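Local coordinates for hydrolase, haloacid dehalogenase-like family (Pseudomonas syringae pv. tomato, PDB 3S6J), which is a haloacid dehalogenase-like hydrolase that binds metal ions, here calcium, and probably removes phosphate from sugar phosphates, at residues S8-L13 with D151-A156; E98-L103 with L108-A113. All blocks are in the same frame, centred on the assembly; numbering follows the deposited sequence.

Contact 1: residues S8-L13 with D151-A156; sequences SFIFDL and DLFLAA. With CA (calcium ion), chain M.
On the strand that leads to the metal site of this HAD-like domain, Ile10 of strand 8-11 packs against Phe153 and Ala156 of helix 151-160, which covers part of one face of the parallel sheet. Beta-branching favours the extended strand, and it gives Ile10 two apolar arms to set against the helix. CG2, the arm anti to the backbone N, reaches CD1 of the Phe153 ring at 3.7 Å, approaching it obliquely, and also lies 3.9 Å from Ala156 CB. The longer arm ends at the helix backbone, CD1 lying 3.5 Å from Phe153 O. Ala156, with nothing beyond CB, lets the helix sit close to the strand, the CA atoms of Ile10 and Ala156 being 6.8 Å apart. No hydrogen bond crosses between the segments; the grip is apolar and buried, and Val169 of strand 167-171 also touches Phe153. In the Rossmann-like HAD fold the first strand ends at the DxD motif, and here Asp12 follows directly on the strand. Its OD2 binds the calcium ion at 2.5 Å, with three waters, Asp14 O and Asp172 OD1 completing the site. Thr16 hydrogen-bonds to the same OD2, while Lys147 forms a salt bridge to OD1, so both carboxylate oxygens are held and the group's rotation is restrained. Phe11 turns to the other side of the sheet, toward helix 96-105.

Contact 2: residues E98-L103 with L108-A113; sequences ELLETL and LKWCIA
Trp110 holds its CG between the backbone N and the carbonyl carbon (chi1 58°), while Leu100 and Leu103 set theirs beside the backbone N, and these torsions bring the indole against the two leucines. The contact is the helix-to-strand half of a beta-alpha-beta crossover in the Rossmann-like HAD fold: helix 96-105 turns back through a short connection into strand 110-113 and covers one face of the parallel sheet. Leu100 CD2 stands over the centre of the six-membered ring of Trp110, 3.5 Å from its centroid and 8° off the ring normal, a CH-pi contact with the methyl carbon directly above the face. Leucine suits this place because its branched end can set one methyl on a broad aromatic surface. Leu103, three residues later on the same side of the helix, meets the five-membered part of the indole: its CD1 lies 3.7 Å from Trp110 CD1, approaching obliquely. Its other methyl, CD2, packs 3.6 Å from Leu108 CD1, so a single leucine touches both Leu108 and Trp110. The indole NE1 is satisfied by a hydrogen bond to Asp104 OD1, which restrains the rotation of the ring. Within the helix, Thr102 OG1 and Thr102 N reach Glu98 O from opposite faces of its carbonyl plane. Where the chain reverses, the backbone adds one direct bond, Leu108 N to Leu103 O at 3.0 Å, noticeably bent at 134°.

From the N terminus the chain first lays down strand 8-11, then passes through four helices before helix 96-105 and strand 110-113 form contact 2, a short local loop. Only afterwards does helix 151-160 return to strand 8-11 and close contact 1 over 137 intervening residues, so contact 2 falls wholly within the long loop. The two meet where strands 8-11 and 110-113 lie side by side in the parallel sheet: Phe9 N and Lys109 O are 2.7 Å apart, a probable hydrogen bond. Contact 1 secures helix 151-160 on one face of that sheet and contact 2 secures helix 96-105 on the other. Phe11 of the first strand also touches the second helix, Phe11 CE2 lying 3.5 Å from Leu103 CD1, and so joins the two contacts.

Contact 1: residues S8-L13 with D151-A156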
loop_
_atom_site.group_PDB
_atom_site.type_symbol
_atom_site.label_atom_id
_atom_site.label_comp_id
_atom_site.label_asym_id
_atom_site.label_seq_id
_atom_site.Cartn_x
_atom_site.Cartn_y
_atom_site.Cartn_z
ATOM N N SER E 8 -0.862 13.165 -26.837
ATOM C CA SER E 8 -2.196 13.110 -26.234
ATOM C C SER E 8 -2.143 12.237 -24.975
ATOM O O SER E 8 -1.342 11.298 -24.902
ATOM C CB SER E 8 -3.218 12.567 -27.236
ATOM O OG SER E 8 -3.349 13.442 -28.341
ATOM N N PHE E 9 -2.987 12.542 -23.992
ATOM C CA PHE E 9 -2.812 11.998 -22.653
ATOM C C PHE E 9 -3.988 11.168 -22.160
ATOM O O PHE E 9 -5.135 11.629 -22.142
ATOM C CB PHE E 9 -2.537 13.126 -21.657
ATOM C CG PHE E 9 -1.200 13.786 -21.840
ATOM C CD1 PHE E 9 -0.981 14.673 -22.892
ATOM C CD2 PHE E 9 -0.160 13.531 -20.961
ATOM C CE1 PHE E 9 0.262 15.290 -23.061
ATOM C CE2 PHE E 9 1.081 14.139 -21.125
ATOM C CZ PHE E 9 1.293 15.018 -22.180
ATOM N N ILE E 10 -3.697 9.942 -21.736
ATOM C CA ILE E 10 -4.712 9.099 -21.110
ATOM C C ILE E 10 -4.383 8.890 -19.633
ATOM O O ILE E 10 -3.401 8.231 -19.293
ATOM C CB ILE E 10 -4.848 7.742 -21.810
ATOM C CG1 ILE E 10 -5.086 7.943 -23.309
ATOM C CG2 ILE E 10 -5.986 6.984 -21.193
ATOM C CD1 ILE E 10 -5.019 6.667 -24.140
ATOM N N PHE E 11 -5.202 9.474 -18.764
ATOM C CA PHE E 11 -4.943 9.445 -17.336
ATOM C C PHE E 11 -5.802 8.386 -16.649
ATOM O O PHE E 11 -7.009 8.297 -16.890
ATOM C CB PHE E 11 -5.283 10.792 -16.707
ATOM C CG PHE E 11 -4.296 11.890 -17.000
ATOM C CD1 PHE E 11 -3.177 12.064 -16.206
ATOM C CD2 PHE E 11 -4.518 12.779 -18.034
ATOM C CE1 PHE E 11 -2.292 13.099 -16.455
ATOM C CE2 PHE E 11 -3.632 13.810 -18.292
ATOM C CZ PHE E 11 -2.515 13.967 -17.511
ATOM N N ASP E 12 -5.182 7.583 -15.797
ATOM C CA ASP E 12 -5.952 6.822 -14.831
ATOM C C ASP E 12 -6.483 7.827 -13.786
ATOM O O ASP E 12 -6.043 8.983 -13.761
ATOM C CB ASP E 12 -5.079 5.756 -14.184
ATOM C CG ASP E 12 -5.741 5.128 -12.986
ATOM O OD1 ASP E 12 -6.745 4.420 -13.169
ATOM O OD2 ASP E 12 -5.256 5.355 -11.860
ATOM N N LEU E 13 -7.422 7.412 -12.934
ATOM C CA LEU E 13 -8.032 8.364 -11.997
ATOM C C LEU E 13 -7.671 8.090 -10.537
ATOM O O LEU E 13 -6.867 8.799 -9.928
ATOM C CB LEU E 13 -9.549 8.384 -12.189
ATOM C CG LEU E 13 -10.393 9.368 -11.366
ATOM C CD1 LEU E 13 -9.839 10.806 -11.420
ATOM C CD2 LEU E 13 -11.850 9.319 -11.849
ATOM N N ASP E 151 -8.889 -2.287 -23.671
ATOM C CA ASP E 151 -10.164 -1.693 -24.054
ATOM C C ASP E 151 -10.305 -0.235 -23.682
ATOM O O ASP E 151 -10.568 0.603 -24.549
ATOM C CB ASP E 151 -11.328 -2.472 -23.451
ATOM C CG ASP E 151 -11.992 -3.379 -24.458
ATOM O OD1 ASP E 151 -11.354 -3.654 -25.502
ATOM O OD2 ASP E 151 -13.147 -3.804 -24.211
ATOM N N LEU E 152 -10.163 0.059 -22.391
ATOM C CA LEU E 152 -10.356 1.411 -21.887
ATOM C C LEU E 152 -9.473 2.453 -22.599
ATOM O O LEU E 152 -9.928 3.561 -22.888
ATOM C CB LEU E 152 -10.105 1.484 -20.373
ATOM C CG LEU E 152 -11.223 1.366 -19.321
ATOM C CD1 LEU E 152 -12.601 1.684 -19.869
ATOM C CD2 LEU E 152 -11.220 0.017 -18.670
ATOM N N PHE E 153 -8.212 2.116 -22.848
ATOM C CA PHE E 153 -7.277 3.092 -23.390
ATOM C C PHE E 153 -7.574 3.352 -24.853
ATOM O O PHE E 153 -7.433 4.474 -25.337
ATOM C CB PHE E 153 -5.829 2.630 -23.201
ATOM C CG PHE E 153 -5.390 2.580 -21.752
ATOM C CD1 PHE E 153 -6.053 3.322 -20.787
ATOM C CD2 PHE E 153 -4.306 1.809 -21.361
ATOM C CE1 PHE E 153 -5.653 3.283 -19.458
ATOM C CE2 PHE E 153 -3.898 1.773 -20.030
ATOM C CZ PHE E 153 -4.576 2.507 -19.085
ATOM N N LEU E 154 -7.971 2.290 -25.551
ATOM C CA LEU E 154 -8.364 2.363 -26.950
ATOM C C LEU E 154 -9.598 3.247 -27.108
ATOM O O LEU E 154 -9.650 4.087 -28.002
ATOM C CB LEU E 154 -8.640 0.953 -27.499
ATOM C CG LEU E 154 -7.424 0.012 -27.469
ATOM C CD1 LEU E 154 -7.769 -1.381 -27.917
ATOM C CD2 LEU E 154 -6.277 0.583 -28.304
ATOM N N ALA E 155 -10.586 3.050 -26.238
ATOM C CA ALA E 155 -11.792 3.871 -26.256
ATOM C C ALA E 155 -11.452 5.324 -25.947
ATOM O O ALA E 155 -12.054 6.237 -26.494
ATOM C CB ALA E 155 -12.839 3.335 -25.272
ATOM N N ALA E 156 -10.469 5.524 -25.076
ATOM C CA ALA E 156 -10.011 6.855 -24.712
ATOM C C ALA E 156 -9.270 7.527 -25.866
ATOM O O ALA E 156 -9.530 8.688 -26.183
ATOM C CB ALA E 156 -9.128 6.795 -23.483
HETATM CA CA CA M . -5.501 3.377 -10.315
HETATM O O HOH W 1 -5.186 1.676 -12.012
HETATM O O HOH W 2 -7.724 2.210 -9.870
HETATM O O HOH W 3 -4.728 1.709 -8.378
#

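Contact 2: residues E98-L103 with L108-A113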
loop_
_atom_site.group_PDB
_atom_site.type_symbol
_atom_site.label_atom_id
_atom_site.label_comp_id
_atom_site.label_asym_id
_atom_site.label_seq_id
_atom_site.Cartn_x
_atom_site.Cartn_y
_atom_site.Cartn_z
ATOM N N GLU E 98 -3.382 21.244 -11.409
ATOM C CA GLU E 98 -2.443 22.078 -12.148
ATOM C C GLU E 98 -1.949 21.425 -13.429
ATOM O O GLU E 98 -1.744 22.119 -14.434
ATOM C CB GLU E 98 -1.242 22.468 -11.297
ATOM C CG GLU E 98 -0.233 23.310 -12.065
ATOM C CD GLU E 98 0.855 23.851 -11.169
ATOM O OE1 GLU E 98 0.899 23.403 -10.009
ATOM O OE2 GLU E 98 1.657 24.723 -11.610
ATOM N N LEU E 99 -1.747 20.103 -13.401
ATOM C CA LEU E 99 -1.321 19.370 -14.599
ATOM C C LEU E 99 -2.416 19.448 -15.646
ATOM O O LEU E 99 -2.152 19.718 -16.820
ATOM C CB LEU E 99 -0.987 17.906 -14.282
ATOM C CG LEU E 99 -0.561 17.015 -15.465
ATOM C CD1 LEU E 99 0.649 17.611 -16.214
ATOM C CD2 LEU E 99 -0.279 15.564 -15.039
ATOM N N LEU E 100 -3.655 19.226 -15.222
ATOM C CA LEU E 100 -4.771 19.230 -16.169
ATOM C C LEU E 100 -4.958 20.619 -16.767
ATOM O O LEU E 100 -5.145 20.760 -17.974
ATOM C CB LEU E 100 -6.055 18.739 -15.510
ATOM C CG LEU E 100 -6.082 17.243 -15.175
ATOM C CD1 LEU E 100 -7.306 16.905 -14.338
ATOM C CD2 LEU E 100 -6.024 16.386 -16.457
ATOM N N GLU E 101 -4.882 21.638 -15.911
ATOM C CA GLU E 101 -4.918 23.029 -16.341
ATOM C C GLU E 101 -3.786 23.352 -17.318
ATOM O O GLU E 101 -3.999 24.054 -18.314
ATOM C CB GLU E 101 -4.854 23.961 -15.128
ATOM C CG GLU E 101 -6.086 23.872 -14.240
ATOM C CD GLU E 101 -6.080 24.869 -13.089
ATOM O OE1 GLU E 101 -4.989 25.205 -12.573
ATOM O OE2 GLU E 101 -7.183 25.306 -12.691
ATOM N N THR E 102 -2.590 22.833 -17.046
ATOM C CA THR E 102 -1.460 23.053 -17.945
ATOM C C THR E 102 -1.747 22.505 -19.338
ATOM O O THR E 102 -1.471 23.169 -20.336
ATOM C CB THR E 102 -0.162 22.446 -17.414
ATOM O OG1 THR E 102 0.132 22.997 -16.123
ATOM C CG2 THR E 102 0.997 22.762 -18.358
ATOM N N LEU E 103 -2.321 21.307 -19.402
ATOM C CA LEU E 103 -2.616 20.666 -20.676
ATOM C C LEU E 103 -3.647 21.438 -21.496
ATOM O O LEU E 103 -3.503 21.580 -22.704
ATOM C CB LEU E 103 -3.103 19.225 -20.461
ATOM C CG LEU E 103 -2.120 18.272 -19.780
ATOM C CD1 LEU E 103 -2.759 16.895 -19.588
ATOM C CD2 LEU E 103 -0.828 18.161 -20.577
ATOM N N LEU E 108 -3.055 20.483 -25.435
ATOM C CA LEU E 108 -2.815 19.039 -25.429
ATOM C C LEU E 108 -4.087 18.312 -25.006
ATOM O O LEU E 108 -4.714 18.679 -24.015
ATOM C CB LEU E 108 -1.655 18.690 -24.490
ATOM C CG LEU E 108 -0.353 19.451 -24.804
ATOM C CD1 LEU E 108 0.654 19.342 -23.663
ATOM C CD2 LEU E 108 0.255 18.979 -26.119
ATOM N N LYS E 109 -4.468 17.289 -25.769
ATOM C CA LYS E 109 -5.693 16.542 -25.510
ATOM C C LYS E 109 -5.477 15.462 -24.451
ATOM O O LYS E 109 -4.459 14.762 -24.469
ATOM C CB LYS E 109 -6.179 15.855 -26.786
ATOM C CG LYS E 109 -6.281 16.734 -28.014
ATOM C CD LYS E 109 -6.159 15.860 -29.268
ATOM C CE LYS E 109 -6.828 16.472 -30.494
ATOM N NZ LYS E 109 -6.065 17.618 -31.091
ATOM N N TRP E 110 -6.447 15.311 -23.547
ATOM C CA TRP E 110 -6.394 14.244 -22.548
ATOM C C TRP E 110 -7.757 13.639 -22.269
ATOM O O TRP E 110 -8.796 14.290 -22.401
ATOM C CB TRP E 110 -5.773 14.722 -21.235
ATOM C CG TRP E 110 -6.484 15.895 -20.613
ATOM C CD1 TRP E 110 -6.228 17.214 -20.837
ATOM C CD2 TRP E 110 -7.570 15.851 -19.676
ATOM N NE1 TRP E 110 -7.077 17.993 -20.098
ATOM C CE2 TRP E 110 -7.911 17.183 -19.374
ATOM C CE3 TRP E 110 -8.283 14.815 -19.061
ATOM C CZ2 TRP E 110 -8.935 17.514 -18.475
ATOM C CZ3 TRP E 110 -9.303 15.141 -18.164
ATOM C CH2 TRP E 110 -9.616 16.484 -17.884
ATOM N N CYS E 111 -7.730 12.376 -21.872
ATOM C CA CYS E 111 -8.931 11.653 -21.517
ATOM C C CYS E 111 -8.675 10.877 -20.235
ATOM O O CYS E 111 -7.556 10.433 -19.983
ATOM C CB CYS E 111 -9.316 10.687 -22.637
ATOM S SG CYS E 111 -10.926 9.904 -22.421
ATOM N N ILE E 112 -9.713 10.719 -19.418
ATOM C CA ILE E 112 -9.580 9.906 -18.221
ATOM C C ILE E 112 -10.081 8.518 -18.554
ATOM O O ILE E 112 -11.036 8.371 -19.307
ATOM C CB ILE E 112 -10.300 10.530 -17.015
ATOM C CG1 ILE E 112 -9.441 11.668 -16.464
ATOM C CG2 ILE E 112 -10.594 9.474 -15.944
ATOM C CD1 ILE E 112 -10.176 12.604 -15.528
ATOM N N ALA E 113 -9.393 7.503 -18.038
ATOM C CA ALA E 113 -9.742 6.106 -18.309
ATOM C C ALA E 113 -9.602 5.277 -17.040
ATOM O O ALA E 113 -8.485 5.056 -16.554
ATOM C CB ALA E 113 -8.872 5.536 -19.423
#